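PDB 6ORM: peruvianin-I from Thevetia peruviana, which is a germin-like protein of the latex with proteolytic activity, classed as a cysteine peptidase although its chain belongs to the cupin family. Local coordinates for residues 12-15 against 16-19; 48-51 against 52-56. All coordinates share one frame; numbering follows the deposited sequence.

Contact 1: 12-15 against 16-19; sequences LADL and NSPL
Asp-14 and Ser-17 face each other across a type I beta turn, with Leu-15 and Asn-16 at its two corners. The side chain of Asp-14 can be followed outward. Asp-14 CB lies 4.1 Å from CB of Ser-17, a loose approach. Asp-14 CG is nearer, 3.7 Å from the same Ser-17 CB. At the tip the two oxygens part company. Asp-14 OD1 accepts a hydrogen bond from Asn-16 N, 3.3 Å away, with a bent N-H...O angle of 140°. The donor comes from above the carboxylate plane, 42° out of it. Asp-14 OD2 meets carbon instead and rests 3.6 Å from Ser-17 CB. CG lies anti to the backbone N (chi1 -179°), and this swings the carboxylate forward over the turn.

The backbone closes the turn with a weak hydrogen bond, Ser-17 N to Asp-14 O at 3.3 Å. A water also donates to Asp-14 O, at 2.7 Å, and reaches weakly to the carbonyl of Ser-17. The next bend begins at once: Ser-17 OG accepts from Leu-19 N at 3.1 Å, forming an ST turn through Pro-18.

The contact lies in the N-terminal loop before strand 38-39. Asp-14 is tied to Pro-25 through its backbone, and Leu-19 packs on Leu-19 of the second and third subunits. The bonds across the turn are long or bent, and a water takes part. Such chemistry suits a surface turn whose shape is set by several modest polar contacts, with the negative charge of Asp-14 probably eased a little by the N-H of Asn-16.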
ATOM      1  N   LEU A  12      16.920 -11.431  -3.778  1.00 47.68           N
ATOM      2  CA  LEU A  12      16.912 -12.752  -3.160  1.00 46.94           C
ATOM      3  C   LEU A  12      17.249 -12.643  -1.681  1.00 47.49           C
ATOM      4  O   LEU A  12      18.251 -12.032  -1.306  1.00 49.17           O
ATOM      5  CB  LEU A  12      17.917 -13.673  -3.848  1.00 47.34           C
ATOM      6  CG  LEU A  12      17.979 -13.703  -5.373  1.00 48.44           C
ATOM      7  CD1 LEU A  12      19.036 -14.699  -5.809  1.00 49.89           C
ATOM      8  CD2 LEU A  12      16.631 -14.051  -5.964  1.00 47.01           C
ATOM      9  N   ALA A  13      16.403 -13.243  -0.847  1.00 46.37           N
ATOM     10  CA  ALA A  13      16.626 -13.226   0.591  1.00 47.01           C
ATOM     11  C   ALA A  13      18.002 -13.785   0.930  1.00 49.39           C
ATOM     12  O   ALA A  13      18.355 -14.896   0.523  1.00 49.53           O
ATOM     13  CB  ALA A  13      15.535 -14.026   1.305  1.00 44.87           C
ATOM     14  N   ASP A  14      18.786 -13.003   1.668  1.00 50.60           N
ATOM     15  CA  ASP A  14      20.027 -13.492   2.269  1.00 53.93           C
ATOM     16  C   ASP A  14      19.650 -14.106   3.608  1.00 55.20           C
ATOM     17  O   ASP A  14      19.518 -13.401   4.612  1.00 55.31           O
ATOM     18  CB  ASP A  14      21.041 -12.363   2.425  1.00 55.15           C
ATOM     19  CG  ASP A  14      22.360 -12.840   3.018  1.00 56.72           C
ATOM     20  OD1 ASP A  14      22.496 -14.051   3.303  1.00 56.63           O
ATOM     21  OD2 ASP A  14      23.267 -12.001   3.198  1.00 58.15           O
ATOM     22  N   LEU A  15      19.463 -15.423   3.623  1.00 53.58           N
ATOM     23  CA  LEU A  15      18.988 -16.102   4.833  1.00 56.03           C
ATOM     24  C   LEU A  15      20.046 -16.256   5.912  1.00 61.25           C
ATOM     25  O   LEU A  15      19.677 -16.596   7.050  1.00 61.31           O
ATOM     26  CB  LEU A  15      18.435 -17.477   4.457  1.00 54.77           C
ATOM     27  CG  LEU A  15      17.266 -17.432   3.479  1.00 52.80           C
ATOM     28  CD1 LEU A  15      16.815 -18.842   3.141  1.00 52.77           C
ATOM     29  CD2 LEU A  15      16.124 -16.613   4.058  1.00 51.34           C
ATOM     30  N   ASN A  16      21.320 -16.056   5.607  1.00 62.12           N
ATOM     31  CA  ASN A  16      22.350 -16.118   6.630  1.00 65.22           C
ATOM     32  C   ASN A  16      22.901 -14.743   6.971  1.00 65.61           C
ATOM     33  O   ASN A  16      23.977 -14.637   7.577  1.00 68.09           O
ATOM     34  CB  ASN A  16      23.463 -17.070   6.192  1.00 68.09           C
ATOM     35  CG  ASN A  16      22.989 -18.509   6.159  1.00 68.67           C
ATOM     36  OD1 ASN A  16      22.518 -19.032   7.168  1.00 69.00           O
ATOM     37  ND2 ASN A  16      23.097 -19.151   4.996  1.00 68.41           N
ATOM     38  N   SER A  17      22.154 -13.685   6.659  1.00 64.96           N
ATOM     39  CA  SER A  17      22.572 -12.353   7.039  1.00 63.30           C
ATOM     40  C   SER A  17      22.466 -12.203   8.554  1.00 61.61           C
ATOM     41  O   SER A  17      21.551 -12.754   9.175  1.00 60.45           O
ATOM     42  CB  SER A  17      21.717 -11.287   6.343  1.00 61.36           C
ATOM     43  OG  SER A  17      21.963  -9.995   6.870  1.00 61.91           O
ATOM     44  N   PRO A  18      23.392 -11.476   9.182  1.00 62.62           N
ATOM     45  CA  PRO A  18      23.253 -11.196  10.611  1.00 62.11           C
ATOM     46  C   PRO A  18      22.256 -10.097  10.912  1.00 59.92           C
ATOM     47  O   PRO A  18      21.961  -9.854  12.090  1.00 60.19           O
ATOM     48  CB  PRO A  18      24.669 -10.779  11.016  1.00 65.04           C
ATOM     49  CG  PRO A  18      25.222 -10.142   9.783  1.00 65.61           C
ATOM     50  CD  PRO A  18      24.611 -10.878   8.609  1.00 63.87           C
ATOM     51  N   LEU A  19      21.740  -9.426   9.891  1.00 60.94           N
ATOM     52  CA  LEU A  19      20.806  -8.334  10.081  1.00 59.02           C
ATOM     53  C   LEU A  19      19.374  -8.832  10.132  1.00 56.07           C
ATOM     54  O   LEU A  19      19.034  -9.883   9.582  1.00 55.48           O
ATOM     55  CB  LEU A  19      20.932  -7.319   8.955  1.00 59.27           C
ATOM     56  CG  LEU A  19      22.307  -6.713   8.771  1.00 62.63           C
ATOM     57  CD1 LEU A  19      22.179  -5.772   7.619  1.00 63.08           C
ATOM     58  CD2 LEU A  19      22.736  -5.984  10.031  1.00 64.17           C
TER
HETATM   59  O   HOH W   1      18.778 -13.583   7.243  1.00 57.50           O

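Contact 2: 48-51 against 52-56; sequences GFDQ and WGLNV. With NAG (2-acetamido-2-deoxy-beta-D-glucopyranose), chain D.
Asp-50 and Leu-54 carry the main hydrogen bonds of this turn, which leads into strand 54-57. Asp-50 N gives a nearly straight bond to Leu-54 O (2.9 Å, 170°). Asp-50 O takes Gly-53 N and closes a type I beta turn. With CG set between backbone N and carbonyl carbon (chi1 63°), the carboxylate folds over the turn. There Asp-50 OD1 accepts from Leu-54 N at 2.8 Å, from above the carboxylate plane, and weakly from Trp-52 N. Asp-50 OD2 rests 3.6 Å from Leu-54 CB and has a long, weak ion pair with Arg-88. Gly-53 sits at backbone angles where a CB would jam against the preceding carbonyl.

Stacking joins Gln-51 to Trp-52. The two side chains run alongside, pointing the same way, with amide and indole planes 16° apart. Gln-51 CG makes a CH-pi contact, 3.5 Å from the centroid of the six-membered ring of Trp-52. Gln-51 NE2 lies over the same face, 3.2 Å from Trp-52 CZ2. With Trp-52 replaced by an alanine, the Gln-51 side chain would probably lose the flat surface it lies on and be free to turn, and the packing on Gln-86 and Leu-163 would go.

Phe-49 crosses Asn-55 at about a right angle, Phe-49 CD2 3.6 Å from Asn-55 CB. A second NAG touches Phe-49. Asn-55 ND2 is bonded to C1 of NAG, and still donates through its remaining N-H, by a bent bond, to Gly-48 O at 2.8 Å. Any CB on Gly-48 would clash with NAG O7.

That bond probably limits how the glycosylated amide can turn. The turn itself is held separately: one carboxylate oxygen takes Leu-54 N firmly and Trp-52 N weakly.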
ATOM      1  N   GLY A  48       6.303 -36.444   7.201  1.00 53.95           N
ATOM      2  CA  GLY A  48       5.618 -36.757   8.439  1.00 54.28           C
ATOM      3  C   GLY A  48       4.365 -35.918   8.532  1.00 52.39           C
ATOM      4  O   GLY A  48       4.101 -35.054   7.689  1.00 50.66           O
ATOM      5  N   PHE A  49       3.582 -36.197   9.569  1.00 51.49           N
ATOM      6  CA  PHE A  49       2.315 -35.514   9.774  1.00 50.12           C
ATOM      7  C   PHE A  49       2.200 -35.144  11.244  1.00 51.05           C
ATOM      8  O   PHE A  49       2.780 -35.808  12.106  1.00 53.42           O
ATOM      9  CB  PHE A  49       1.131 -36.389   9.339  1.00 50.15           C
ATOM     10  CG  PHE A  49       1.108 -36.685   7.865  1.00 49.47           C
ATOM     11  CD1 PHE A  49       1.882 -37.707   7.336  1.00 51.06           C
ATOM     12  CD2 PHE A  49       0.318 -35.938   7.008  1.00 47.50           C
ATOM     13  CE1 PHE A  49       1.869 -37.976   5.980  1.00 50.91           C
ATOM     14  CE2 PHE A  49       0.298 -36.204   5.651  1.00 47.67           C
ATOM     15  CZ  PHE A  49       1.075 -37.225   5.137  1.00 49.31           C
ATOM     16  N   ASP A  50       1.456 -34.076  11.528  1.00 49.04           N
ATOM     17  CA  ASP A  50       1.249 -33.711  12.917  1.00 49.23           C
ATOM     18  C   ASP A  50       0.229 -34.662  13.538  1.00 51.09           C
ATOM     19  O   ASP A  50      -0.339 -35.527  12.866  1.00 50.74           O
ATOM     20  CB  ASP A  50       0.845 -32.235  13.039  1.00 47.03           C
ATOM     21  CG  ASP A  50      -0.492 -31.907  12.360  1.00 45.79           C
ATOM     22  OD1 ASP A  50      -1.287 -32.820  12.054  1.00 46.39           O
ATOM     23  OD2 ASP A  50      -0.749 -30.701  12.133  1.00 44.40           O
ATOM     24  N   GLN A  51       0.003 -34.510  14.846  1.00 50.92           N
ATOM     25  CA  GLN A  51      -0.919 -35.386  15.567  1.00 53.50           C
ATOM     26  C   GLN A  51      -2.306 -35.450  14.935  1.00 52.12           C
ATOM     27  O   GLN A  51      -3.035 -36.417  15.171  1.00 54.01           O
ATOM     28  CB  GLN A  51      -1.036 -34.962  17.031  1.00 56.09           C
ATOM     29  CG  GLN A  51      -1.292 -33.490  17.273  1.00 55.79           C
ATOM     30  CD  GLN A  51      -1.513 -33.202  18.743  1.00 58.04           C
ATOM     31  OE1 GLN A  51      -2.093 -34.017  19.461  1.00 59.75           O
ATOM     32  NE2 GLN A  51      -1.032 -32.052  19.206  1.00 58.20           N
ATOM     33  N   TRP A  52      -2.700 -34.443  14.154  1.00 51.80           N
ATOM     34  CA  TRP A  52      -4.044 -34.381  13.594  1.00 50.78           C
ATOM     35  C   TRP A  52      -4.082 -34.799  12.128  1.00 49.38           C
ATOM     36  O   TRP A  52      -5.125 -34.665  11.482  1.00 48.67           O
ATOM     37  CB  TRP A  52      -4.627 -32.970  13.771  1.00 49.83           C
ATOM     38  CG  TRP A  52      -4.636 -32.529  15.214  1.00 51.73           C
ATOM     39  CD1 TRP A  52      -5.406 -33.033  16.225  1.00 53.86           C
ATOM     40  CD2 TRP A  52      -3.838 -31.492  15.803  1.00 52.14           C
ATOM     41  NE1 TRP A  52      -5.131 -32.382  17.404  1.00 54.61           N
ATOM     42  CE2 TRP A  52      -4.174 -31.430  17.171  1.00 53.67           C
ATOM     43  CE3 TRP A  52      -2.872 -30.610  15.304  1.00 51.66           C
ATOM     44  CZ2 TRP A  52      -3.577 -30.522  18.045  1.00 54.01           C
ATOM     45  CZ3 TRP A  52      -2.280 -29.712  16.174  1.00 51.72           C
ATOM     46  CH2 TRP A  52      -2.634 -29.675  17.529  1.00 53.07           C
ATOM     47  N   GLY A  53      -2.972 -35.312  11.597  1.00 49.03           N
ATOM     48  CA  GLY A  53      -2.933 -35.842  10.247  1.00 48.35           C
ATOM     49  C   GLY A  53      -2.645 -34.850   9.147  1.00 46.28           C
ATOM     50  O   GLY A  53      -2.956 -35.135   7.986  1.00 45.86           O
ATOM     51  N   LEU A  54      -2.045 -33.708   9.461  1.00 44.98           N
ATOM     52  CA  LEU A  54      -1.732 -32.686   8.473  1.00 43.57           C
ATOM     53  C   LEU A  54      -0.228 -32.594   8.259  1.00 45.60           C
ATOM     54  O   LEU A  54       0.544 -32.584   9.226  1.00 46.23           O
ATOM     55  CB  LEU A  54      -2.273 -31.322   8.908  1.00 41.14           C
ATOM     56  CG  LEU A  54      -1.732 -30.109   8.146  1.00 39.80           C
ATOM     57  CD1 LEU A  54      -2.240 -30.095   6.713  1.00 39.12           C
ATOM     58  CD2 LEU A  54      -2.083 -28.809   8.858  1.00 38.92           C
ATOM     59  N   ASN A  55       0.186 -32.526   6.996  1.00 39.52           N
ATOM     60  CA  ASN A  55       1.536 -32.104   6.649  1.00 42.22           C
ATOM     61  C   ASN A  55       1.462 -30.833   5.821  1.00 38.69           C
ATOM     62  O   ASN A  55       0.731 -30.777   4.827  1.00 36.92           O
ATOM     63  CB  ASN A  55       2.317 -33.152   5.858  1.00 48.93           C
ATOM     64  CG  ASN A  55       3.644 -32.603   5.389  1.00 55.45           C
ATOM     65  OD1 ASN A  55       3.763 -32.068   4.285  1.00 54.02           O
ATOM     66  ND2 ASN A  55       4.645 -32.699   6.246  1.00 63.57           N
ATOM     67  N   VAL A  56       2.232 -29.825   6.219  1.00 46.09           N
ATOM     68  CA  VAL A  56       2.406 -28.610   5.436  1.00 43.56           C
ATOM     69  C   VAL A  56       3.841 -28.563   4.933  1.00 43.25           C
ATOM     70  O   VAL A  56       4.788 -28.677   5.721  1.00 43.67           O
ATOM     71  CB  VAL A  56       2.078 -27.349   6.254  1.00 41.58           C
ATOM     72  CG1 VAL A  56       2.105 -26.132   5.350  1.00 39.94           C
ATOM     73  CG2 VAL A  56       0.722 -27.483   6.934  1.00 41.07           C
TER
HETATM   74  C1  NAG D   1       5.936 -32.148   5.934  1.00 46.71           C
HETATM   75  C2  NAG D   1       6.867 -32.138   7.130  1.00 50.17           C
HETATM   76  C3  NAG D   1       8.060 -31.236   6.844  1.00 51.13           C
HETATM   77  C4  NAG D   1       8.709 -31.591   5.509  1.00 53.51           C
HETATM   78  C5  NAG D   1       7.671 -31.753   4.397  1.00 50.85           C
HETATM   79  C6  NAG D   1       8.253 -32.299   3.113  1.00 50.46           C
HETATM   80  C7  NAG D   1       5.976 -32.501   9.390  1.00 55.11           C
HETATM   81  C8  NAG D   1       5.239 -31.889  10.544  1.00 55.07           C
HETATM   82  N2  NAG D   1       6.174 -31.704   8.333  1.00 52.76           N
HETATM   83  O3  NAG D   1       9.003 -31.364   7.902  1.00 50.37           O
HETATM   84  O4  NAG D   1       9.564 -30.526   5.116  1.00 57.86           O
HETATM   85  O5  NAG D   1       6.624 -32.646   4.803  1.00 49.00           O
HETATM   86  O6  NAG D   1       8.731 -33.629   3.265  1.00 49.94           O
HETATM   87  O7  NAG D   1       6.374 -33.660   9.413  1.00 58.74           O

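Both contacts are local and centre on a type I beta turn with an aspartate at its first position, but they differ in place. Contact 1 is a surface turn in the N-terminal loop, its centre about 21 Å from the centre of the chain. Contact 2 is partly buried, its centre about 15 Å from the chain centre, and runs into a strand of the five-stranded sheet that is outermost within this chain. They share no element, and their nearest atoms are about 16 Å apart. In 12-19 the bonds across the turn are long and water joins in; in 48-56 most are shorter and straighter, with aromatic packing added. Other subunits reach 16-19 through Leu-19, whereas contact 2 bears a glycan.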